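Local coordinates for protein zonadhesin (Komagataella phaffii, PDB 5FX8) that is a putative cell-wall adhesion protein that may mediate cell-cell interaction, this chain being its N-terminal part with two cohesin-like domains, at residues L235-F240 with L249-E254; F2-I7 with I46-P51; E55-P60 with R305-D310; S68-T73 with T311-A316; T189-E194 with S264-L269. All coordinates share one frame; numbering follows the deposited sequence.

Contact 1: residues L235-F240 with L249-E254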
# COMPACT_ATOMS: atom_id res chain seq x y z
N LEU C 235 10.30 -23.74 9.69
CA LEU C 235 8.94 -23.81 10.16
C LEU C 235 8.18 -24.90 9.42
O LEU C 235 8.40 -25.10 8.24
CB LEU C 235 8.29 -22.45 10.01
CG LEU C 235 8.86 -21.46 11.02
CD1 LEU C 235 8.38 -20.07 10.71
CD2 LEU C 235 8.45 -21.85 12.43
N PRO C 236 7.26 -25.60 10.11
CA PRO C 236 6.66 -25.34 11.41
C PRO C 236 7.53 -25.58 12.63
O PRO C 236 7.12 -25.18 13.70
CB PRO C 236 5.48 -26.30 11.42
CG PRO C 236 5.90 -27.38 10.61
CD PRO C 236 6.64 -26.76 9.49
N VAL C 237 8.68 -26.22 12.48
CA VAL C 237 9.57 -26.46 13.61
C VAL C 237 10.12 -25.13 14.11
O VAL C 237 10.84 -24.44 13.39
CB VAL C 237 10.71 -27.40 13.21
CG1 VAL C 237 11.71 -27.54 14.31
CG2 VAL C 237 10.16 -28.73 12.89
N GLU C 238 9.80 -24.77 15.36
CA GLU C 238 10.39 -23.60 15.99
C GLU C 238 11.68 -23.90 16.75
O GLU C 238 12.54 -23.02 16.85
CB GLU C 238 9.42 -22.96 16.97
CG GLU C 238 8.09 -22.62 16.45
CD GLU C 238 7.30 -21.79 17.45
OE1 GLU C 238 6.64 -22.38 18.34
OE2 GLU C 238 7.37 -20.55 17.34
N SER C 239 11.82 -25.09 17.32
CA SER C 239 13.01 -25.42 18.10
C SER C 239 13.08 -26.93 18.25
O SER C 239 12.06 -27.60 18.24
CB SER C 239 12.97 -24.75 19.46
OG SER C 239 11.74 -25.11 20.05
N PHE C 240 14.29 -27.45 18.42
CA PHE C 240 14.47 -28.90 18.46
C PHE C 240 15.77 -29.23 19.19
O PHE C 240 16.85 -29.00 18.66
CB PHE C 240 14.47 -29.46 17.05
CG PHE C 240 14.90 -30.88 16.95
CD1 PHE C 240 14.22 -31.88 17.63
CD2 PHE C 240 15.98 -31.23 16.18
CE1 PHE C 240 14.61 -33.18 17.54
CE2 PHE C 240 16.38 -32.53 16.09
CZ PHE C 240 15.69 -33.51 16.77
N LEU C 249 10.83 -30.03 21.63
CA LEU C 249 10.38 -29.77 20.28
C LEU C 249 9.27 -28.73 20.33
O LEU C 249 8.48 -28.73 21.27
CB LEU C 249 9.89 -31.06 19.66
CG LEU C 249 9.53 -31.06 18.19
CD1 LEU C 249 10.69 -30.55 17.37
CD2 LEU C 249 9.21 -32.46 17.82
N SER C 250 9.23 -27.85 19.33
CA SER C 250 8.22 -26.80 19.26
C SER C 250 7.73 -26.58 17.83
O SER C 250 8.48 -26.72 16.87
CB SER C 250 8.74 -25.48 19.78
OG SER C 250 9.15 -25.59 21.11
N PHE C 251 6.48 -26.19 17.70
CA PHE C 251 5.87 -25.99 16.40
C PHE C 251 5.07 -24.70 16.38
O PHE C 251 4.38 -24.36 17.34
CB PHE C 251 4.93 -27.13 16.04
CG PHE C 251 5.60 -28.42 15.68
CD1 PHE C 251 6.06 -28.65 14.38
CD2 PHE C 251 5.70 -29.45 16.60
CE1 PHE C 251 6.63 -29.86 14.04
CE2 PHE C 251 6.27 -30.66 16.26
CZ PHE C 251 6.74 -30.86 14.98
N ALA C 252 5.17 -23.97 15.28
CA ALA C 252 4.33 -22.82 15.02
C ALA C 252 3.72 -23.03 13.66
O ALA C 252 4.43 -23.31 12.69
CB ALA C 252 5.11 -21.51 15.03
N GLY C 253 2.41 -22.94 13.57
CA GLY C 253 1.79 -23.19 12.29
C GLY C 253 0.31 -23.34 12.48
O GLY C 253 -0.22 -23.24 13.58
N GLU C 254 -0.35 -23.55 11.38
CA GLU C 254 -1.79 -23.57 11.35
C GLU C 254 -2.20 -25.03 11.25
O GLU C 254 -1.99 -25.68 10.23
CB GLU C 254 -2.33 -22.75 10.19
CG GLU C 254 -1.87 -21.27 10.17
CD GLU C 254 -2.63 -20.39 11.16
OE1 GLU C 254 -3.76 -19.95 10.85
OE2 GLU C 254 -2.11 -20.14 12.26
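Pro236 meets the ring of Phe251 at its edge: the proline CB lies in the ring plane, 3.8 Å from Phe251 CD1, and the two side chains run next to each other, pointing the same way. One bond further round that ring, CE1 has Val237 CG2 3.9 Å away, and Tyr197 meets the ring edge-to-face. At the far end of the contact Leu249 CD1 sits obliquely against the Phe240 ring, 3.8 Å from Phe240 CD1; chi1 -172° sets Leu249 CG anti to the backbone N, and chi2 55° then places CD1 beside that ring. Val237, Phe240, Leu249 and Phe251 thus share one face of an antiparallel hairpin, paired as Val237 with Phe251 and Phe240 with Leu249. Two backbone bonds hold its open end, Ala252 N to Pro236 O and Glu238 N to Ser250 O, both 2.8 Å. The extended Glu238 side chain lies over Ala252, its CG 3.5 Å from Ala252 CB, and Asn178 ND2 binds its OE1. Leu235 and Pro236 pack on His402 of the neighbouring lipoxygenase chain. Strand 237-242 is outermost in its sheet within this chain, whereas strand 246-252 bonds onward to strand 176-186 through Ile179 and Ile181. The apolar face, led by Phe251 and Leu249, packs on Leu261 and Val263 of strand 260-268 in the other sheet of the second cohesin-like domain.

Contact 2: residues F2-I7 with I46-P51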
# COMPACT_ATOMS: atom_id res chain seq x y z
N PHE C 2 -15.49 -73.32 40.19
CA PHE C 2 -15.12 -73.07 41.58
C PHE C 2 -13.69 -73.55 41.83
O PHE C 2 -13.31 -74.63 41.39
CB PHE C 2 -16.09 -73.76 42.53
CG PHE C 2 -15.78 -73.56 43.97
CD1 PHE C 2 -14.86 -74.38 44.62
CD2 PHE C 2 -16.41 -72.58 44.69
CE1 PHE C 2 -14.58 -74.18 45.94
CE2 PHE C 2 -16.13 -72.40 46.01
CZ PHE C 2 -15.22 -73.20 46.64
N PRO C 3 -12.91 -72.75 42.54
CA PRO C 3 -13.27 -71.50 43.20
C PRO C 3 -13.13 -70.22 42.34
O PRO C 3 -12.98 -69.14 42.89
CB PRO C 3 -12.31 -71.46 44.37
CG PRO C 3 -11.09 -72.11 43.82
CD PRO C 3 -11.56 -73.19 42.93
N ILE C 4 -13.18 -70.32 41.02
CA ILE C 4 -13.21 -69.10 40.22
C ILE C 4 -14.59 -68.48 40.34
O ILE C 4 -15.59 -69.12 40.00
CB ILE C 4 -12.86 -69.38 38.76
CG1 ILE C 4 -11.40 -69.79 38.64
CG2 ILE C 4 -13.18 -68.17 37.91
CD1 ILE C 4 -11.01 -70.06 37.25
N SER C 5 -14.66 -67.24 40.82
CA SER C 5 -15.93 -66.53 40.96
C SER C 5 -16.21 -65.55 39.83
O SER C 5 -17.37 -65.15 39.65
CB SER C 5 -15.99 -65.77 42.28
OG SER C 5 -14.87 -64.92 42.46
N ASP C 6 -15.19 -65.15 39.09
CA ASP C 6 -15.33 -64.12 38.08
C ASP C 6 -14.07 -64.08 37.24
O ASP C 6 -12.99 -64.45 37.71
CB ASP C 6 -15.58 -62.76 38.71
CG ASP C 6 -16.25 -61.85 37.77
OD1 ASP C 6 -16.67 -62.36 36.71
OD2 ASP C 6 -16.39 -60.66 38.09
N ILE C 7 -14.23 -63.63 35.99
CA ILE C 7 -13.13 -63.35 35.08
C ILE C 7 -13.41 -61.99 34.42
O ILE C 7 -14.41 -61.84 33.71
CB ILE C 7 -12.96 -64.45 34.01
CG1 ILE C 7 -12.70 -65.81 34.66
CG2 ILE C 7 -11.80 -64.15 33.11
CD1 ILE C 7 -12.63 -66.96 33.67
N ILE C 46 -7.45 -76.45 37.30
CA ILE C 46 -8.57 -75.68 36.80
C ILE C 46 -8.19 -75.19 35.42
O ILE C 46 -7.24 -74.41 35.28
CB ILE C 46 -8.92 -74.50 37.72
CG1 ILE C 46 -9.06 -74.99 39.15
CG2 ILE C 46 -10.19 -73.85 37.25
CD1 ILE C 46 -9.48 -73.93 40.11
N GLU C 47 -8.91 -75.65 34.41
CA GLU C 47 -8.63 -75.29 33.03
C GLU C 47 -9.58 -74.19 32.57
O GLU C 47 -10.80 -74.33 32.70
CB GLU C 47 -8.74 -76.52 32.15
CG GLU C 47 -7.67 -77.51 32.44
CD GLU C 47 -7.56 -78.53 31.36
OE1 GLU C 47 -8.60 -78.83 30.74
OE2 GLU C 47 -6.44 -79.01 31.11
N VAL C 48 -9.02 -73.10 32.05
CA VAL C 48 -9.78 -71.97 31.53
C VAL C 48 -9.28 -71.65 30.14
O VAL C 48 -8.08 -71.42 29.94
CB VAL C 48 -9.68 -70.70 32.40
CG1 VAL C 48 -10.66 -69.68 31.90
CG2 VAL C 48 -9.95 -70.97 33.83
N SER C 49 -10.18 -71.62 29.18
CA SER C 49 -9.77 -71.33 27.82
C SER C 49 -9.72 -69.82 27.64
O SER C 49 -10.54 -69.09 28.19
CB SER C 49 -10.72 -71.96 26.82
OG SER C 49 -11.99 -71.37 26.93
N ILE C 50 -8.72 -69.36 26.92
CA ILE C 50 -8.56 -67.95 26.58
C ILE C 50 -9.01 -67.78 25.14
O ILE C 50 -8.58 -68.56 24.28
CB ILE C 50 -7.10 -67.48 26.77
CG1 ILE C 50 -6.82 -67.06 28.21
CG2 ILE C 50 -6.78 -66.32 25.85
CD1 ILE C 50 -6.84 -68.17 29.19
N PRO C 51 -9.89 -66.83 24.83
CA PRO C 51 -10.33 -66.65 23.45
C PRO C 51 -9.19 -66.29 22.52
O PRO C 51 -8.27 -65.58 22.90
CB PRO C 51 -11.34 -65.51 23.55
CG PRO C 51 -11.04 -64.83 24.81
CD PRO C 51 -10.54 -65.88 25.74
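Ile4 and Val48 reach toward each other tip to tip, with Ile4 CD1 3.7 Å from Val48 CG2. The same methyl also touches Ile46 CG2 at 3.9 Å, so one isoleucine tip touches two residues of the facing strand. Ile4 CD1 is anti to CA (chi2 -179°), which draws the branch out to its full length. On one flank Ile46 CD1 meets Pro3 CD at 3.6 Å, the proline following a cis peptide bond; on the other, Ile7 CD1 slides past Val48 and comes to 3.8 Å from Val48 CG1. The side chains that meet here are all apolar, and no hydrogen bond links the two segments. Their strands, 4-7 and 46-49, run nearly parallel, 17° apart, with axes 11.2 Å from each other, a spacing bridged mainly by side chains.

The outer sides are a different matter. Glu47 turns its side chain away from segment 2-7 and is exposed, as is Ser5 on the other strand. Phe2 also starts away from the facing strand and folds back on its own neighbour, with Pro3 CB over the centre of its ring.

Phe29 and Phe131 close round Ile7 and Val48, adding aromatic bulk to the methyl layer. Strand 4-11 bonds to strand 25-31, and strand 45-49 to strand 89-94; side chains interleaving between such facing layers are consistent with the beta-sandwich core expected of a cohesin-like domain, here the first.

Contact 3: residues E55-P60 with R305-D310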
# COMPACT_ATOMS: atom_id res chain seq x y z
N GLU C 55 -3.76 -62.74 23.37
CA GLU C 55 -2.47 -63.39 23.19
C GLU C 55 -1.53 -62.97 24.31
O GLU C 55 -1.61 -61.86 24.82
CB GLU C 55 -1.86 -63.05 21.84
CG GLU C 55 -2.61 -63.68 20.68
CD GLU C 55 -1.87 -63.57 19.37
OE1 GLU C 55 -1.09 -62.61 19.21
OE2 GLU C 55 -2.07 -64.46 18.51
N PHE C 56 -0.67 -63.90 24.71
CA PHE C 56 0.44 -63.57 25.58
C PHE C 56 1.53 -62.97 24.74
O PHE C 56 1.68 -63.34 23.58
CB PHE C 56 0.97 -64.82 26.28
CG PHE C 56 0.17 -65.24 27.44
CD1 PHE C 56 0.43 -64.73 28.68
CD2 PHE C 56 -0.85 -66.13 27.29
CE1 PHE C 56 -0.29 -65.11 29.75
CE2 PHE C 56 -1.58 -66.51 28.36
CZ PHE C 56 -1.29 -65.99 29.60
N VAL C 57 2.28 -62.02 25.31
CA VAL C 57 3.36 -61.36 24.59
C VAL C 57 4.68 -61.71 25.24
O VAL C 57 4.89 -61.46 26.43
CB VAL C 57 3.17 -59.84 24.53
CG1 VAL C 57 4.32 -59.19 23.75
CG2 VAL C 57 1.84 -59.50 23.93
N GLN C 58 5.60 -62.25 24.46
CA GLN C 58 6.81 -62.83 24.99
C GLN C 58 7.98 -61.87 24.81
O GLN C 58 8.31 -61.50 23.69
CB GLN C 58 7.07 -64.17 24.31
CG GLN C 58 6.13 -65.25 24.79
CD GLN C 58 5.86 -66.30 23.75
OE1 GLN C 58 6.17 -67.48 23.95
NE2 GLN C 58 5.27 -65.88 22.63
N TYR C 59 8.61 -61.48 25.91
CA TYR C 59 9.92 -60.85 25.83
C TYR C 59 10.72 -61.19 27.08
O TYR C 59 10.30 -60.90 28.20
CB TYR C 59 9.83 -59.32 25.64
CG TYR C 59 11.19 -58.75 25.30
CD1 TYR C 59 11.71 -58.88 24.03
CD2 TYR C 59 11.97 -58.15 26.27
CE1 TYR C 59 12.97 -58.39 23.72
CE2 TYR C 59 13.23 -57.66 25.96
CZ TYR C 59 13.72 -57.79 24.68
OH TYR C 59 14.96 -57.32 24.35
N PRO C 60 11.91 -61.78 26.91
CA PRO C 60 12.64 -62.13 25.70
C PRO C 60 11.95 -63.18 24.85
O PRO C 60 10.97 -63.77 25.28
CB PRO C 60 13.96 -62.69 26.23
CG PRO C 60 14.09 -62.15 27.56
CD PRO C 60 12.74 -61.98 28.11
N ARG C 305 7.17 -54.47 27.43
CA ARG C 305 7.56 -55.35 26.35
C ARG C 305 6.92 -56.73 26.43
O ARG C 305 6.87 -57.42 25.41
CB ARG C 305 9.08 -55.47 26.31
CG ARG C 305 9.75 -54.17 25.97
CD ARG C 305 11.24 -54.28 25.94
NE ARG C 305 11.76 -54.26 24.58
CZ ARG C 305 13.05 -54.16 24.30
NH1 ARG C 305 13.93 -54.07 25.28
NH2 ARG C 305 13.46 -54.15 23.04
N ALA C 306 6.42 -57.15 27.58
CA ALA C 306 5.94 -58.51 27.71
C ALA C 306 4.67 -58.54 28.55
O ALA C 306 4.35 -57.60 29.26
CB ALA C 306 7.01 -59.40 28.34
N SER C 307 3.94 -59.65 28.44
CA SER C 307 2.82 -59.90 29.33
C SER C 307 3.32 -60.01 30.76
O SER C 307 4.34 -60.63 31.04
CB SER C 307 2.12 -61.19 28.94
OG SER C 307 1.56 -61.12 27.64
N ARG C 308 2.57 -59.43 31.69
CA ARG C 308 3.03 -59.30 33.05
C ARG C 308 1.96 -59.81 34.00
O ARG C 308 0.79 -59.95 33.64
CB ARG C 308 3.39 -57.84 33.36
CG ARG C 308 4.65 -57.40 32.64
CD ARG C 308 4.58 -55.97 32.18
NE ARG C 308 3.53 -55.70 31.19
CZ ARG C 308 2.46 -54.95 31.43
NH1 ARG C 308 2.30 -54.38 32.61
NH2 ARG C 308 1.56 -54.77 30.49
N THR C 309 2.38 -60.09 35.23
CA THR C 309 1.46 -60.58 36.25
C THR C 309 1.90 -60.02 37.60
O THR C 309 2.73 -59.12 37.67
CB THR C 309 1.42 -62.11 36.23
OG1 THR C 309 0.42 -62.53 37.16
CG2 THR C 309 2.73 -62.69 36.65
N ASP C 310 1.30 -60.52 38.68
CA ASP C 310 1.73 -60.21 40.05
C ASP C 310 1.65 -61.48 40.88
O ASP C 310 0.55 -61.97 41.16
CB ASP C 310 0.90 -59.09 40.67
CG ASP C 310 1.36 -58.73 42.11
OD1 ASP C 310 2.38 -59.28 42.59
OD2 ASP C 310 0.72 -57.86 42.75
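Val57 and Ala306 bring two irregular segments to a CA-CA distance of 5.0 Å, their end-to-end directions 132° apart. This is an interdomain loop contact: segment 305-310 carries the chain back from strand 294-304, in a sheet of the second cohesin-like domain, to strand 312-319, which joins the sheet of the first, and on its way it is tied to the loop at 55-60.

Ser307 makes the tie with two groups. Its OG accepts a hydrogen bond from Val57 N at 2.6 Å, and its backbone N gives one to Val57 O at 2.9 Å, so both polar backbone atoms of Val57 are bound to one serine. The hydroxyl also bonds to Thr111 O, linking the pair to strand 101-114.

Further out, Arg305 and Tyr59 lie side by side and point the same way. The guanidinium rests flat on the ring, centres 4.2 Å apart and planes at 23°, displaced so that CZ is off-centre, an offset cation-pi stack; Arg305 CD adds a CH-pi contact over the same ring. The chain bends at chi3 (106°), which sets the course of NE. Both polar ends are held by nearby carbonyls: Arg305 NH1 by Val273 O and Ala270 O, Tyr59 OH by Asp271 O. Beside this pair, Ala306 CB packs 3.9 Å from Tyr59 CB. Two residues on, Arg308 turns back on its own segment, and its NE donates to Ala306 O at 2.8 Å, with that oxygen lying in the guanidinium plane.

Contact 4: residues S68-T73 with T311-A316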
# COMPACT_ATOMS: atom_id res chain seq x y z
N SER C 68 4.21 -69.41 35.80
CA SER C 68 4.61 -68.77 37.03
C SER C 68 3.98 -69.51 38.19
O SER C 68 3.03 -70.26 38.03
CB SER C 68 4.19 -67.30 37.05
OG SER C 68 4.69 -66.65 38.20
N GLU C 69 4.56 -69.30 39.36
CA GLU C 69 4.03 -69.70 40.65
C GLU C 69 3.34 -68.50 41.30
O GLU C 69 3.78 -67.37 41.14
CB GLU C 69 5.17 -70.20 41.53
CG GLU C 69 4.78 -70.66 42.91
CD GLU C 69 4.43 -72.08 42.90
OE1 GLU C 69 4.96 -72.78 42.04
OE2 GLU C 69 3.64 -72.50 43.74
N PHE C 70 2.28 -68.75 42.07
CA PHE C 70 1.59 -67.67 42.76
C PHE C 70 1.52 -67.93 44.27
O PHE C 70 1.35 -69.06 44.71
CB PHE C 70 0.20 -67.46 42.16
CG PHE C 70 0.25 -66.96 40.76
CD1 PHE C 70 0.43 -67.82 39.70
CD2 PHE C 70 0.17 -65.61 40.50
CE1 PHE C 70 0.52 -67.35 38.41
CE2 PHE C 70 0.26 -65.13 39.21
CZ PHE C 70 0.42 -66.00 38.17
N PHE C 71 1.67 -66.86 45.05
CA PHE C 71 1.85 -66.92 46.49
C PHE C 71 0.79 -66.09 47.19
O PHE C 71 0.09 -65.30 46.57
CB PHE C 71 3.24 -66.43 46.91
CG PHE C 71 4.35 -67.08 46.17
CD1 PHE C 71 4.70 -66.66 44.91
CD2 PHE C 71 5.05 -68.12 46.73
CE1 PHE C 71 5.70 -67.26 44.22
CE2 PHE C 71 6.06 -68.73 46.03
CZ PHE C 71 6.39 -68.29 44.77
N THR C 72 0.67 -66.28 48.51
CA THR C 72 -0.06 -65.36 49.35
C THR C 72 0.79 -64.12 49.60
O THR C 72 1.98 -64.10 49.31
CB THR C 72 -0.42 -65.98 50.69
OG1 THR C 72 0.79 -66.33 51.36
CG2 THR C 72 -1.27 -67.21 50.53
N THR C 73 0.16 -63.08 50.15
CA THR C 73 0.91 -61.89 50.52
C THR C 73 1.99 -62.22 51.52
O THR C 73 2.98 -61.49 51.63
CB THR C 73 -0.03 -60.85 51.09
OG1 THR C 73 -0.66 -61.42 52.23
CG2 THR C 73 -1.10 -60.48 50.09
N THR C 311 2.80 -61.98 41.32
CA THR C 311 2.80 -63.26 42.00
C THR C 311 2.25 -63.19 43.41
O THR C 311 1.83 -64.21 43.94
CB THR C 311 4.20 -63.85 42.02
OG1 THR C 311 5.06 -63.04 42.82
CG2 THR C 311 4.71 -63.92 40.64
N ALA C 312 2.23 -62.01 44.02
CA ALA C 312 1.64 -61.85 45.35
C ALA C 312 0.13 -61.68 45.20
O ALA C 312 -0.43 -60.60 45.39
CB ALA C 312 2.27 -60.67 46.08
N ALA C 313 -0.53 -62.79 44.88
CA ALA C 313 -1.87 -62.73 44.34
C ALA C 313 -2.97 -63.10 45.32
O ALA C 313 -4.12 -62.73 45.08
CB ALA C 313 -1.97 -63.65 43.13
N PHE C 314 -2.67 -63.82 46.39
CA PHE C 314 -3.71 -64.35 47.26
C PHE C 314 -3.66 -63.73 48.65
O PHE C 314 -2.59 -63.64 49.27
CB PHE C 314 -3.60 -65.87 47.36
CG PHE C 314 -3.95 -66.58 46.09
CD1 PHE C 314 -5.25 -66.92 45.81
CD2 PHE C 314 -2.97 -66.89 45.17
CE1 PHE C 314 -5.56 -67.56 44.65
CE2 PHE C 314 -3.29 -67.52 44.01
CZ PHE C 314 -4.59 -67.86 43.75
N GLU C 315 -4.83 -63.35 49.16
CA GLU C 315 -4.99 -62.75 50.48
C GLU C 315 -5.38 -63.75 51.56
O GLU C 315 -5.10 -63.50 52.73
CB GLU C 315 -6.04 -61.63 50.44
CG GLU C 315 -5.86 -60.65 49.30
CD GLU C 315 -6.57 -59.33 49.54
OE1 GLU C 315 -7.80 -59.26 49.32
OE2 GLU C 315 -5.90 -58.37 49.93
N ALA C 316 -6.06 -64.84 51.21
CA ALA C 316 -6.49 -65.83 52.18
C ALA C 316 -6.21 -67.21 51.64
O ALA C 316 -6.48 -67.49 50.47
CB ALA C 316 -7.98 -65.74 52.51
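Phe71 O accepts two backbone hydrogen bonds from consecutive residues of the opposite segment, Ala313 N and Phe314 N, each 3.1 Å away. The doubled acceptor marks a beta bulge in a parallel pairing: Phe71 is level with Ala312, but Thr72 with Phe314, a shift of one residue. An inverse gamma turn centred on Ala312 supplies the kink, and the axes of strands 68-72 and 312-314 cross at 68°. Ordinary bonds continue on either side of the bulge, from Phe71 N to Thr311 O at 2.9 Å and from Thr73 N to Phe314 O, also 2.9 Å.

Phe314 presents the edge of its ring, with Phe70 CB in the ring plane and 4.0 Å from Phe314 CE2. Phe314 CG is anti to the carbonyl carbon (chi1 -69°), on the side of its backbone N, whose bond goes to Phe71 O; that oxygen also lies at the ring edge. Phe70 also meets Ala313, CD2 to CB, at 3.9 Å. On the face that carries Phe71 and Ala312, the Phe71 ring and the Thr311 side chain run side by side, with Thr311 O at the ring edge. Thr72 and Phe314 occupy the other face, their side chains crossing at about a right angle.

Strand 68-72 is flanked on its other edge by strand 77-84, reached by Ser68 and Phe70. Strand 312-319 bonds on to strand 101-114 through Ala313 and Glu315, while Phe314 is buried against Leu79, Leu104 and Phe31.

Contact 5: residues T189-E194 with S264-L269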
# COMPACT_ATOMS: atom_id res chain seq x y z
N THR C 189 17.56 -44.71 25.02
CA THR C 189 18.43 -43.74 24.37
C THR C 189 17.79 -43.29 23.07
O THR C 189 17.63 -44.09 22.15
CB THR C 189 19.82 -44.32 24.10
OG1 THR C 189 20.56 -44.38 25.32
CG2 THR C 189 20.58 -43.43 23.14
N PHE C 190 17.45 -42.00 22.99
CA PHE C 190 16.76 -41.46 21.82
C PHE C 190 17.69 -41.40 20.62
O PHE C 190 18.87 -41.05 20.75
CB PHE C 190 16.20 -40.06 22.10
CG PHE C 190 14.95 -40.07 22.91
CD1 PHE C 190 13.87 -40.84 22.52
CD2 PHE C 190 14.84 -39.34 24.08
CE1 PHE C 190 12.71 -40.86 23.27
CE2 PHE C 190 13.68 -39.36 24.84
CZ PHE C 190 12.62 -40.12 24.43
N ASP C 191 17.17 -41.75 19.45
CA ASP C 191 17.89 -41.66 18.18
C ASP C 191 17.53 -40.32 17.54
O ASP C 191 16.45 -40.14 16.98
CB ASP C 191 17.53 -42.83 17.27
CG ASP C 191 18.37 -42.86 16.01
OD1 ASP C 191 19.06 -41.86 15.70
OD2 ASP C 191 18.34 -43.90 15.32
N CYS C 192 18.46 -39.38 17.62
CA CYS C 192 18.17 -38.03 17.17
C CYS C 192 18.12 -37.93 15.67
O CYS C 192 17.57 -36.98 15.13
CB CYS C 192 19.20 -37.09 17.75
SG CYS C 192 19.17 -37.24 19.54
N SER C 193 18.66 -38.92 14.99
CA SER C 193 18.52 -39.00 13.56
C SER C 193 17.15 -39.54 13.14
O SER C 193 16.93 -39.72 11.94
CB SER C 193 19.65 -39.87 13.02
OG SER C 193 19.32 -40.45 11.79
N GLU C 194 16.23 -39.78 14.06
CA GLU C 194 14.99 -40.46 13.71
C GLU C 194 13.78 -39.78 14.32
O GLU C 194 12.83 -40.44 14.72
CB GLU C 194 15.05 -41.93 14.14
CG GLU C 194 15.96 -42.79 13.28
CD GLU C 194 15.50 -42.88 11.83
OE1 GLU C 194 14.36 -43.35 11.58
OE2 GLU C 194 16.26 -42.48 10.93
N SER C 264 6.83 -38.47 15.74
CA SER C 264 7.37 -39.80 15.99
C SER C 264 8.81 -39.67 16.45
O SER C 264 9.61 -39.03 15.78
CB SER C 264 7.27 -40.64 14.73
OG SER C 264 7.95 -41.87 14.87
N PHE C 265 9.15 -40.27 17.59
CA PHE C 265 10.55 -40.35 17.98
C PHE C 265 10.92 -41.75 18.45
O PHE C 265 10.24 -42.33 19.31
CB PHE C 265 10.93 -39.31 19.05
CG PHE C 265 9.92 -39.14 20.11
CD1 PHE C 265 8.79 -38.39 19.90
CD2 PHE C 265 10.13 -39.69 21.36
CE1 PHE C 265 7.86 -38.22 20.89
CE2 PHE C 265 9.21 -39.51 22.38
CZ PHE C 265 8.08 -38.78 22.14
N LEU C 266 11.99 -42.28 17.90
CA LEU C 266 12.45 -43.62 18.19
C LEU C 266 13.30 -43.62 19.44
O LEU C 266 14.08 -42.70 19.69
CB LEU C 266 13.25 -44.17 17.01
CG LEU C 266 13.68 -45.63 16.95
CD1 LEU C 266 12.46 -46.49 16.93
CD2 LEU C 266 14.49 -45.89 15.71
N SER C 267 13.17 -44.69 20.21
CA SER C 267 14.01 -44.92 21.37
C SER C 267 14.57 -46.34 21.29
O SER C 267 13.81 -47.31 21.36
CB SER C 267 13.21 -44.71 22.65
OG SER C 267 14.04 -44.82 23.79
N ASN C 268 15.88 -46.45 21.12
CA ASN C 268 16.55 -47.74 21.19
C ASN C 268 16.73 -48.19 22.63
O ASN C 268 17.06 -47.39 23.51
CB ASN C 268 17.89 -47.65 20.47
CG ASN C 268 17.74 -47.48 18.98
OD1 ASN C 268 17.03 -48.25 18.34
ND2 ASN C 268 18.37 -46.46 18.42
N LEU C 269 16.50 -49.48 22.88
CA LEU C 269 16.58 -50.04 24.22
C LEU C 269 17.65 -51.14 24.29
O LEU C 269 17.91 -51.83 23.31
CB LEU C 269 15.24 -50.63 24.65
CG LEU C 269 14.07 -49.66 24.57
CD1 LEU C 269 12.74 -50.38 24.72
CD2 LEU C 269 14.21 -48.58 25.63
O HOH W 1 10.58 -42.34 14.55
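Ser264 and Glu194 are joined by a water that donates to Ser264 OG at 2.7 Å and to Glu194 O at 2.9 Å, bridging where the two segments draw apart. The same serine hydroxyl bonds to Glu164 OE2. At the other end the backbones pair directly: Thr189 and Asn268 exchange two bonds, N to O both ways, each 3.1 Å. Between these ends Asp191 N reaches Leu266 O, nearly straight at 172° and from above the carbonyl plane. That oxygen also faces the edge of the Phe190 ring, close to its plane.

Phe190 carries the apolar side of the contact. Its ring and that of Phe265 lie side by side and point the same way, centroids 5.5 Å apart and planes at 71°, and Phe190 CD1 is 3.9 Å from Ser267 CB. Past Asp191 the chain turns a corner in a type I turn that ends at Glu194; with CG anti to the backbone N (chi1 -173°), beside the carbonyl carbon, Asp191 OD1 accepts from Ser193 N at 3.1 Å, an Asx turn. Glu194 CB comes back to Leu266 CB at 4.1 Å.

Cys192, at the bend, forms the disulfide with Cys242 of strand 237-242, tying this sheet to its partner. Strand 260-268 runs between strands 189-200 and 162-170, while Phe190 and Phe265 both pack on Thr183 of strand 176-186 and Ile247 of strand 246-252, across the sandwich.

In the fold
The five contacts span two cohesin-like domains. Contacts 1 and 5 lie in the second, centres 19 Å apart and on its two different sheets; they touch where Phe240 CZ approaches Cys192 O, and contact 1 is nested in the loop that contact 5 closes. Contact 2 comes first along the chain, in the first domain, its centre 17 Å from contact 4 and 52 Å from contact 1. Contacts 3 and 4 close the longest loops and enclose contacts 1 and 5: after the second domain, the chain returns through 305-310 and adds strand 312-319 to the first domain's sheet. Contact 3 touches both contact 4 and contact 5, so the return passage is packed against both domains.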